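Local atomic coordinates of AB hydrolase-1 domain-containing protein (Parabacteroides distasonis, PDB entry 4Q34), a protein that is probably an esterase of the alpha/beta hydrolase family, cleaving ester bonds in substrates that are not yet identified. Residues M7-G12 against K40-R45; V36-P41 against C82-D87; P48-H53 against D165-G170; S59-T64 against I173-G178. One frame throughout, in Å; residues are numbered along the deposited sequence.

Contact 1 of 4, residues M7-G12 against K40-R45; sequences MVDEQG and KPVGAR
Asp9 and Glu10 both face Lys40 in a classic beta bulge, formed where the chain turns a corner at Asp9 beside the end of strand 28-41. Backbone bonds carry the pairing. Lys40 O is gripped twice, by Asp9 N at 2.8 Å and by Glu10 N at 3.3 Å, the latter on an in-plane lone pair. Lys40 N gives Glu10 O an almost straight bond of 2.8 Å, and Val42 N meets Met7 O at 3.0 Å. A chi1 of -170° sets Glu10 CG anti to the backbone N; beyond it the extended chain runs alongside that of Lys40. In the conformer described, their ends form a long salt bridge, Glu10 OE1 to Lys40 NZ at 3.6 Å, while Glu10 OE2 is hydrogen-bonded to Tyr38 OH. An alanine in place of Lys40 would probably leave the Glu10 carboxylate without this nearby positive charge. Apolar packing is slight, CB of selenomethionine Met7 touching Val42 CG2 at 4.0 Å. The positive phi of Gly43 in the type II turn from Pro41 to Ala44 is readily taken by glycine. One water donates to both Asp9 OD2 and Pro41 O; a second accepts from Gly43 N and gives Asp9 OD2 a weak bond.

Contact 2 of 4, residues V36-P41 against C82-D87; sequences VFYQKP and CVYLVD
Phe37 and Leu85 exchange two backbone hydrogen bonds, Phe37 N to Leu85 O at 2.9 Å and Leu85 N to Phe37 O at 2.8 Å. Gln39 and Val83 repeat the pattern, and between these two hydrogen-bonded pairs Tyr38 faces Tyr84 in a non-hydrogen-bonded one, where Tyr38 CA makes a close C-H...O contact with Val83 O at 3.2 Å. The strands run antiparallel, 171° between their directions. In the alpha/beta hydrolase fold this is the place where an antiparallel strand, here 28-41, is joined to the otherwise parallel core, which begins with 83-87 and its parallel neighbour 49-52.

On the face bearing Val36, Tyr38, Tyr84 and Val86, the tyrosine ring planes are 18° apart, but the rings are displaced until little of one lies over the other. Tyr38 CB rests over the Tyr84 face, 3.6 Å from its centroid in a CH-pi contact. Val36 CG1 meets the edge of the same ring at Tyr84 CD2, 3.7 Å away, a place that a compact valine methyl fits. Tyr84 OH is hydrogen-bonded to a glycerol, probably from the crystallisation liquor, and Lys40 CE lies 3.6 Å from Tyr84 OH. On the opposite face Phe37 meets Phe37 of the second subunit edge-to-face, and the Gln39 amide suits the interface, its OE1 accepting a hydrogen bond from Gln11 of that subunit.

Contact 3 of 4, residues P48-H53 against D165-G170; sequences PLVFAH and DKIGPG
Ile167 CD1 touches both Pro48 CG, at 3.8 Å, and Val50 CG2, at 3.7 Å, and this small apolar cluster makes up the side-chain packing. Ile167 CG1 lies between the backbone N and the carbonyl carbon (chi1 68°), with CD1 extending from it to the two partners. Pro48 and Ile167 run alongside one another with opposed directions, whereas Val50 is crossed at a slant. Isoleucine suits this place because its single methyl CD1 can reach both the proline ring and a valine methyl; Tyr84 touches both Pro48 and Ile167 from the next strand.

The remaining contacts are of backbone against ring or backbone, and no hydrogen bond joins the two segments. Pro48 CD comes within 3.2 Å of Pro169 O, a place where proline has no N-H to offer. Pro48 O lies 3.4 Å from Gly170 CA; a beta carbon on Gly170 would run into that oxygen, which is consistent with a glycine here. Gly168 has positive phi just where helix 153-167 ends, and its backbone angles would jam a side chain against the preceding carbonyl. The chain then passes into strand 170-175, parallel to strand 49-52 in the central sheet, the helix-to-strand passage of an alpha/beta hydrolase core.

Contact 4 of 4, residues S59-T64 against I173-G178; sequences SKTWET and ITHSQG
Trp62 brings the CZ2-CH2 rim of its indole up to strand 170-175, lying oblique to both Ile173 and His175. CH2 meets Ile173 CG2 at 3.9 Å in the conformer described, and CZ2 approaches His175 CB, also at 3.9 Å. The carbonyl of Thr174 comes to the indole edge, its O near the ring plane and 4.0 Å from Trp62 CH2. A large flat side chain suits this place because it can touch successive residues of the strand at once. An alanine in place of Trp62 would probably open a gap here, leaving Ile173 CG2 and His175 CB without the indole atoms they touch.

Thr61 fills the corner between the two rings. Its CG2, anti to the backbone N, stands 3.8 Å above the indole plane toward the rim and also lies 3.8 Å from His175 ND1. The His175 CG is anti to the backbone N (chi1 -174°). At the ring edge and in its plane, a water is hydrogen-bonded to ND1 at 2.8 Å and donates to Thr61 OG1 at 2.9 Å; Thr61 OG1 is also hydrogen-bonded to Phe58 O, and His175 NE2 to His298 O.

Just beyond, Ser176 CB sits over the centre of the imidazole, and Ser176 takes a positive phi of 61° in a type II' turn from His175 to Gly178. This turn between strand and helix is consistent with the nucleophile elbow of alpha/beta hydrolases, with Ser176 as the probable nucleophile. No direct hydrogen bond joins the segments: apolar packing and one bridging water back the strand that leads into the elbow.

In the fold
From the N terminus, contact 1 closes the first loop, folding residues 7-12 back onto the end of strand 28-41 where the sheet continues into the second subunit. Contact 2 opens on that same strand end, sharing Lys40 and Pro41, and closes at 82-87, carrying the sheet inward. Contacts 3 and 4 both open inside the loop of contact 2 and close well after it, so each crosses contact 2; they also cross one another, because 48-53 precedes 59-64 just as 165-170 precedes 173-178. Contact 1 is complete before either begins. Together they tie the N-terminal strands to the parallel core, helix 153-167 and the probable nucleophile elbow, while contacts 1, 2 and 4 also touch the second subunit.

Contact 1 of 4, residues M7-G12 against K40-R45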
# COMPACT_ATOMS: atom_id res chain seq x y z
N MSE A 7 15.20 3.36 15.24
CA MSE A 7 16.28 2.39 15.06
C MSE A 7 15.61 1.11 14.60
O MSE A 7 15.08 0.32 15.39
CB MSE A 7 17.14 2.24 16.32
CG MSE A 7 17.72 3.59 16.75
SE MSE A 7 18.85 3.39 18.35
CE MSE A 7 20.00 1.89 17.75
N VAL A 8 15.61 0.90 13.30
CA VAL A 8 14.91 -0.24 12.69
C VAL A 8 15.86 -1.43 12.47
O VAL A 8 16.72 -1.40 11.65
CB VAL A 8 14.22 0.18 11.37
CG1 VAL A 8 13.50 -1.01 10.75
CG2 VAL A 8 13.26 1.34 11.62
N ASP A 9 15.65 -2.48 13.24
CA ASP A 9 16.46 -3.70 13.17
C ASP A 9 16.11 -4.52 11.90
O ASP A 9 16.98 -5.10 11.27
CB ASP A 9 16.12 -4.53 14.42
CG ASP A 9 17.16 -5.52 14.78
OD1 ASP A 9 18.30 -5.45 14.25
OD2 ASP A 9 16.80 -6.36 15.63
N GLU A 10 14.84 -4.48 11.52
CA GLU A 10 14.34 -5.27 10.41
C GLU A 10 13.10 -4.55 9.89
O GLU A 10 12.30 -4.02 10.65
CB GLU A 10 13.97 -6.71 10.86
CG GLU A 10 13.66 -7.72 9.77
CD GLU A 10 13.31 -9.13 10.33
OE1 GLU A 10 13.91 -9.56 11.35
OE2 GLU A 10 12.44 -9.81 9.73
N GLN A 11 12.93 -4.59 8.58
CA GLN A 11 11.64 -4.18 8.00
C GLN A 11 11.42 -4.85 6.69
O GLN A 11 12.36 -5.21 6.00
CB GLN A 11 11.54 -2.64 7.87
CG GLN A 11 12.48 -2.06 6.84
CD GLN A 11 12.26 -0.58 6.58
OE1 GLN A 11 11.84 0.16 7.48
NE2 GLN A 11 12.61 -0.14 5.40
N GLY A 12 10.15 -4.92 6.29
CA GLY A 12 9.87 -5.57 5.04
C GLY A 12 8.37 -5.70 4.83
O GLY A 12 7.57 -5.12 5.58
N LYS A 40 10.54 -3.93 12.84
CA LYS A 40 10.97 -4.42 14.14
C LYS A 40 12.04 -3.47 14.66
O LYS A 40 13.07 -3.27 13.99
CB LYS A 40 11.61 -5.82 14.02
CG LYS A 40 10.72 -6.83 13.34
CD LYS A 40 11.12 -8.26 13.68
CE LYS A 40 10.25 -9.25 12.91
NZ LYS A 40 10.83 -10.63 12.92
N PRO A 41 11.80 -2.83 15.79
CA PRO A 41 12.81 -1.97 16.39
C PRO A 41 13.91 -2.75 17.09
O PRO A 41 13.72 -3.91 17.49
CB PRO A 41 12.03 -1.14 17.38
CG PRO A 41 10.89 -2.03 17.82
CD PRO A 41 10.60 -2.96 16.64
N VAL A 42 15.05 -2.10 17.22
CA VAL A 42 16.08 -2.58 18.13
C VAL A 42 15.49 -2.69 19.52
O VAL A 42 14.78 -1.80 19.99
CB VAL A 42 17.30 -1.65 18.13
CG1 VAL A 42 18.32 -2.03 19.23
CG2 VAL A 42 18.00 -1.68 16.78
N GLY A 43 15.75 -3.83 20.15
CA GLY A 43 15.29 -4.09 21.50
C GLY A 43 13.77 -4.27 21.62
O GLY A 43 13.19 -3.86 22.62
N ALA A 44 13.16 -4.87 20.60
CA ALA A 44 11.72 -5.04 20.53
C ALA A 44 11.13 -5.79 21.73
O ALA A 44 11.72 -6.75 22.25
CB ALA A 44 11.32 -5.74 19.25
N ARG A 45 9.96 -5.34 22.14
CA ARG A 45 9.15 -5.97 23.14
C ARG A 45 8.62 -7.32 22.64
O ARG A 45 8.64 -7.62 21.46
CB ARG A 45 7.98 -5.06 23.54
CG ARG A 45 8.39 -3.70 24.11
CD ARG A 45 7.22 -2.76 24.32
NE ARG A 45 7.70 -1.42 24.62
CZ ARG A 45 8.22 -1.04 25.78
NH1 ARG A 45 8.21 -1.86 26.81
NH2 ARG A 45 8.67 0.20 25.93
O HOH W 1 14.49 -6.26 17.02
O HOH W 2 17.56 -5.92 18.88

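Contact 2 of 4, residues V36-P41 against C82-D87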
# COMPACT_ATOMS: atom_id res chain seq x y z
N VAL A 36 1.03 -6.87 4.07
CA VAL A 36 1.56 -6.47 5.37
C VAL A 36 2.90 -5.75 5.21
O VAL A 36 3.79 -6.23 4.50
CB VAL A 36 1.78 -7.73 6.25
CG1 VAL A 36 2.32 -7.32 7.63
CG2 VAL A 36 0.49 -8.51 6.34
N PHE A 37 3.07 -4.62 5.88
CA PHE A 37 4.39 -3.99 5.99
C PHE A 37 4.72 -3.97 7.47
O PHE A 37 3.87 -3.60 8.28
CB PHE A 37 4.35 -2.56 5.44
CG PHE A 37 5.66 -1.84 5.57
CD1 PHE A 37 6.68 -2.00 4.65
CD2 PHE A 37 5.86 -0.95 6.62
CE1 PHE A 37 7.90 -1.32 4.79
CE2 PHE A 37 7.07 -0.27 6.75
CZ PHE A 37 8.08 -0.44 5.83
N TYR A 38 5.95 -4.36 7.83
CA TYR A 38 6.29 -4.48 9.23
C TYR A 38 7.63 -3.84 9.52
O TYR A 38 8.51 -3.75 8.66
CB TYR A 38 6.30 -5.95 9.69
CG TYR A 38 7.53 -6.70 9.22
CD1 TYR A 38 7.57 -7.29 7.95
CD2 TYR A 38 8.69 -6.76 10.00
CE1 TYR A 38 8.71 -7.93 7.49
CE2 TYR A 38 9.82 -7.40 9.54
CZ TYR A 38 9.83 -7.97 8.28
OH TYR A 38 10.97 -8.62 7.86
N GLN A 39 7.78 -3.39 10.75
CA GLN A 39 9.08 -2.90 11.22
C GLN A 39 9.33 -3.40 12.61
O GLN A 39 8.42 -3.34 13.46
CB GLN A 39 9.04 -1.35 11.22
CG GLN A 39 8.80 -0.73 9.86
CD GLN A 39 8.87 0.77 9.89
OE1 GLN A 39 7.98 1.46 10.43
NE2 GLN A 39 9.89 1.31 9.25
N LYS A 40 10.54 -3.93 12.84
CA LYS A 40 10.97 -4.42 14.14
C LYS A 40 12.04 -3.47 14.66
O LYS A 40 13.07 -3.27 13.99
CB LYS A 40 11.61 -5.82 14.02
CG LYS A 40 10.72 -6.83 13.34
CD LYS A 40 11.12 -8.26 13.68
CE LYS A 40 10.25 -9.25 12.91
NZ LYS A 40 10.83 -10.63 12.92
N PRO A 41 11.80 -2.83 15.79
CA PRO A 41 12.81 -1.97 16.39
C PRO A 41 13.91 -2.75 17.09
O PRO A 41 13.72 -3.91 17.49
CB PRO A 41 12.03 -1.14 17.38
CG PRO A 41 10.89 -2.03 17.82
CD PRO A 41 10.60 -2.96 16.64
N CYS A 82 7.38 -4.04 17.79
CA CYS A 82 7.23 -4.46 16.39
C CYS A 82 5.85 -4.06 15.94
O CYS A 82 4.87 -4.33 16.65
CB CYS A 82 7.40 -5.97 16.19
SG CYS A 82 8.99 -6.57 16.73
N VAL A 83 5.78 -3.43 14.78
CA VAL A 83 4.52 -2.96 14.27
C VAL A 83 4.27 -3.58 12.88
O VAL A 83 5.11 -3.46 11.99
CB VAL A 83 4.50 -1.42 14.16
CG1 VAL A 83 3.29 -0.96 13.40
CG2 VAL A 83 4.57 -0.76 15.54
N TYR A 84 3.07 -4.16 12.72
CA TYR A 84 2.60 -4.75 11.49
C TYR A 84 1.40 -3.96 11.01
O TYR A 84 0.37 -3.93 11.66
CB TYR A 84 2.21 -6.23 11.71
CG TYR A 84 3.37 -7.11 11.95
CD1 TYR A 84 4.04 -7.07 13.16
CD2 TYR A 84 3.85 -7.97 10.94
CE1 TYR A 84 5.17 -7.88 13.37
CE2 TYR A 84 4.95 -8.78 11.16
CZ TYR A 84 5.61 -8.71 12.35
OH TYR A 84 6.70 -9.53 12.53
N LEU A 85 1.56 -3.28 9.89
CA LEU A 85 0.45 -2.52 9.27
C LEU A 85 -0.12 -3.37 8.14
O LEU A 85 0.64 -3.89 7.32
CB LEU A 85 0.96 -1.18 8.70
CG LEU A 85 1.26 0.03 9.63
CD1 LEU A 85 0.99 1.34 8.93
CD2 LEU A 85 0.48 0.00 10.94
N VAL A 86 -1.46 -3.45 8.04
CA VAL A 86 -2.06 -4.38 7.12
C VAL A 86 -3.04 -3.65 6.19
O VAL A 86 -3.76 -2.74 6.64
CB VAL A 86 -2.81 -5.51 7.91
CG1 VAL A 86 -3.42 -6.52 6.94
CG2 VAL A 86 -1.86 -6.19 8.93
N ASP A 87 -3.05 -4.07 4.91
CA ASP A 87 -4.17 -3.84 4.01
C ASP A 87 -4.87 -5.21 3.87
O ASP A 87 -4.29 -6.20 3.41
CB ASP A 87 -3.71 -3.39 2.66
CG ASP A 87 -2.91 -2.10 2.72
OD1 ASP A 87 -3.20 -1.17 3.50
OD2 ASP A 87 -1.96 -2.00 1.89

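Contact 3 of 4, residues P48-H53 against D165-G170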
# COMPACT_ATOMS: atom_id res chain seq x y z
N PRO A 48 4.25 -8.33 19.23
CA PRO A 48 4.06 -7.36 18.20
C PRO A 48 2.64 -6.78 18.25
O PRO A 48 1.72 -7.43 18.78
CB PRO A 48 4.22 -8.19 16.91
CG PRO A 48 3.93 -9.60 17.32
CD PRO A 48 4.45 -9.69 18.71
N LEU A 49 2.51 -5.58 17.71
CA LEU A 49 1.23 -4.95 17.46
C LEU A 49 0.82 -5.10 15.98
O LEU A 49 1.59 -4.78 15.08
CB LEU A 49 1.29 -3.48 17.84
CG LEU A 49 1.82 -3.16 19.22
CD1 LEU A 49 1.80 -1.67 19.42
CD2 LEU A 49 1.01 -3.85 20.31
N VAL A 50 -0.41 -5.58 15.74
CA VAL A 50 -0.98 -5.74 14.43
C VAL A 50 -2.17 -4.79 14.33
O VAL A 50 -3.04 -4.81 15.18
CB VAL A 50 -1.43 -7.19 14.20
CG1 VAL A 50 -2.11 -7.31 12.85
CG2 VAL A 50 -0.26 -8.16 14.37
N PHE A 51 -2.15 -3.95 13.29
CA PHE A 51 -3.16 -2.91 13.12
C PHE A 51 -4.11 -3.21 11.98
O PHE A 51 -3.66 -3.47 10.86
CB PHE A 51 -2.45 -1.57 12.88
CG PHE A 51 -1.66 -1.08 14.07
CD1 PHE A 51 -2.24 -0.32 15.06
CD2 PHE A 51 -0.33 -1.37 14.18
CE1 PHE A 51 -1.52 0.14 16.14
CE2 PHE A 51 0.40 -0.91 15.27
CZ PHE A 51 -0.19 -0.17 16.25
N ALA A 52 -5.41 -3.13 12.26
CA ALA A 52 -6.46 -3.39 11.27
C ALA A 52 -7.41 -2.20 11.07
O ALA A 52 -8.14 -1.79 11.99
CB ALA A 52 -7.30 -4.59 11.70
N HIS A 53 -7.47 -1.72 9.86
CA HIS A 53 -8.32 -0.60 9.45
C HIS A 53 -9.79 -1.02 9.28
O HIS A 53 -10.13 -2.22 9.32
CB HIS A 53 -7.79 -0.07 8.12
CG HIS A 53 -7.83 -1.08 7.02
ND1 HIS A 53 -8.99 -1.38 6.36
CD2 HIS A 53 -6.89 -1.93 6.54
CE1 HIS A 53 -8.76 -2.33 5.47
NE2 HIS A 53 -7.49 -2.68 5.57
N ASP A 165 -0.91 -16.43 13.08
CA ASP A 165 -0.27 -17.75 13.12
C ASP A 165 1.19 -17.70 12.71
O ASP A 165 2.03 -18.45 13.25
CB ASP A 165 -1.04 -18.71 12.24
CG ASP A 165 -2.35 -19.19 12.89
OD1 ASP A 165 -2.61 -18.90 14.09
OD2 ASP A 165 -3.11 -19.87 12.17
N LYS A 166 1.50 -16.86 11.75
CA LYS A 166 2.84 -16.70 11.23
C LYS A 166 3.79 -16.03 12.23
O LYS A 166 4.90 -16.51 12.43
CB LYS A 166 2.83 -15.90 9.94
CG LYS A 166 4.16 -15.62 9.26
CD LYS A 166 3.98 -14.74 8.03
CE LYS A 166 5.32 -14.28 7.47
NZ LYS A 166 6.12 -15.43 6.96
N ILE A 167 3.37 -14.91 12.80
CA ILE A 167 4.27 -14.08 13.59
C ILE A 167 4.29 -14.38 15.06
O ILE A 167 5.15 -13.86 15.79
CB ILE A 167 4.01 -12.58 13.38
CG1 ILE A 167 2.66 -12.12 13.96
CG2 ILE A 167 4.10 -12.27 11.91
CD1 ILE A 167 2.52 -10.61 13.91
N GLY A 168 3.37 -15.21 15.53
CA GLY A 168 3.33 -15.55 16.95
C GLY A 168 2.43 -14.65 17.76
O GLY A 168 1.72 -13.77 17.21
N PRO A 169 2.36 -14.93 19.07
CA PRO A 169 1.46 -14.20 19.95
C PRO A 169 1.66 -12.70 19.82
O PRO A 169 2.81 -12.23 19.81
CB PRO A 169 1.85 -14.71 21.34
CG PRO A 169 2.23 -16.13 21.08
CD PRO A 169 2.99 -16.07 19.77
N GLY A 170 0.56 -11.97 19.63
CA GLY A 170 0.60 -10.51 19.50
C GLY A 170 -0.69 -9.87 19.94
O GLY A 170 -1.62 -10.52 20.39

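Contact 4 of 4, residues S59-T64 against I173-G178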
# COMPACT_ATOMS: atom_id res chain seq x y z
N SER A 59 -4.04 0.83 5.41
CA SER A 59 -3.03 0.99 6.44
C SER A 59 -2.79 2.45 6.82
O SER A 59 -2.34 2.69 7.94
CB SER A 59 -1.72 0.37 5.96
OG SER A 59 -1.23 1.01 4.80
N LYS A 60 -3.03 3.39 5.90
CA LYS A 60 -2.87 4.82 6.16
C LYS A 60 -3.61 5.34 7.40
O LYS A 60 -3.16 6.31 8.02
CB LYS A 60 -3.28 5.58 4.88
CG LYS A 60 -3.14 7.08 4.84
CD LYS A 60 -1.84 7.63 5.32
CE LYS A 60 -1.41 8.88 4.56
NZ LYS A 60 -1.17 10.01 5.43
N THR A 61 -4.68 4.64 7.79
CA THR A 61 -5.36 4.86 9.06
C THR A 61 -4.39 5.12 10.19
O THR A 61 -4.61 5.96 11.01
CB THR A 61 -6.20 3.64 9.43
OG1 THR A 61 -7.17 3.42 8.40
CG2 THR A 61 -6.89 3.83 10.77
N TRP A 62 -3.32 4.35 10.21
CA TRP A 62 -2.34 4.31 11.28
C TRP A 62 -1.01 4.96 10.95
O TRP A 62 -0.10 4.91 11.79
CB TRP A 62 -2.05 2.81 11.59
CG TRP A 62 -3.24 1.97 11.73
CD1 TRP A 62 -3.74 1.09 10.81
CD2 TRP A 62 -4.09 1.88 12.87
NE1 TRP A 62 -4.87 0.50 11.30
CE2 TRP A 62 -5.11 0.97 12.56
CE3 TRP A 62 -4.10 2.52 14.13
CZ2 TRP A 62 -6.11 0.62 13.49
CZ3 TRP A 62 -5.06 2.16 15.05
CH2 TRP A 62 -6.08 1.25 14.72
N GLU A 63 -0.86 5.52 9.75
CA GLU A 63 0.38 6.12 9.30
C GLU A 63 0.35 7.64 9.58
O GLU A 63 -0.26 8.10 10.53
CB GLU A 63 0.61 5.80 7.82
CG GLU A 63 0.63 4.31 7.54
CD GLU A 63 0.61 3.92 6.05
OE1 GLU A 63 0.61 4.83 5.19
OE2 GLU A 63 0.63 2.69 5.74
N THR A 64 1.02 8.43 8.75
CA THR A 64 0.99 9.87 8.90
C THR A 64 -0.44 10.36 8.94
O THR A 64 -1.30 9.92 8.16
CB THR A 64 1.77 10.57 7.75
OG1 THR A 64 3.08 9.98 7.63
CG2 THR A 64 1.92 12.03 8.00
N ILE A 173 -4.90 -4.50 17.22
CA ILE A 173 -5.42 -3.13 17.38
C ILE A 173 -6.29 -2.86 16.17
O ILE A 173 -5.78 -2.84 15.06
CB ILE A 173 -4.31 -2.06 17.42
CG1 ILE A 173 -3.12 -2.52 18.29
CG2 ILE A 173 -4.88 -0.72 17.90
CD1 ILE A 173 -3.49 -2.71 19.74
N THR A 174 -7.59 -2.61 16.39
CA THR A 174 -8.56 -2.52 15.32
C THR A 174 -9.31 -1.20 15.33
O THR A 174 -9.31 -0.45 16.32
CB THR A 174 -9.58 -3.68 15.35
OG1 THR A 174 -10.46 -3.56 16.47
CG2 THR A 174 -8.85 -5.05 15.39
N HIS A 175 -9.95 -0.94 14.19
CA HIS A 175 -10.74 0.27 14.00
C HIS A 175 -12.03 0.01 13.23
O HIS A 175 -11.99 -0.53 12.14
CB HIS A 175 -9.92 1.27 13.19
CG HIS A 175 -10.58 2.60 13.05
ND1 HIS A 175 -10.50 3.35 11.89
CD2 HIS A 175 -11.28 3.35 13.93
CE1 HIS A 175 -11.19 4.46 12.04
NE2 HIS A 175 -11.62 4.51 13.29
N SER A 176 -13.16 0.42 13.80
CA SER A 176 -14.46 0.47 13.11
C SER A 176 -14.90 -0.93 12.63
O SER A 176 -15.15 -1.77 13.48
CB SER A 176 -14.43 1.54 12.03
OG SER A 176 -15.76 1.93 11.75
N GLN A 177 -14.99 -1.18 11.33
CA GLN A 177 -15.31 -2.53 10.85
C GLN A 177 -14.20 -3.51 11.13
O GLN A 177 -14.41 -4.72 11.14
CB GLN A 177 -15.62 -2.51 9.36
CG GLN A 177 -16.87 -1.70 9.04
CD GLN A 177 -16.74 -0.16 9.09
OE1 GLN A 177 -15.64 0.47 9.13
NE2 GLN A 177 -17.90 0.47 9.08
N GLY A 178 -13.01 -2.98 11.38
CA GLY A 178 -11.92 -3.77 11.98
C GLY A 178 -12.36 -4.44 13.29
O GLY A 178 -11.79 -5.45 13.69
O HOH W 3 -9.85 2.67 9.28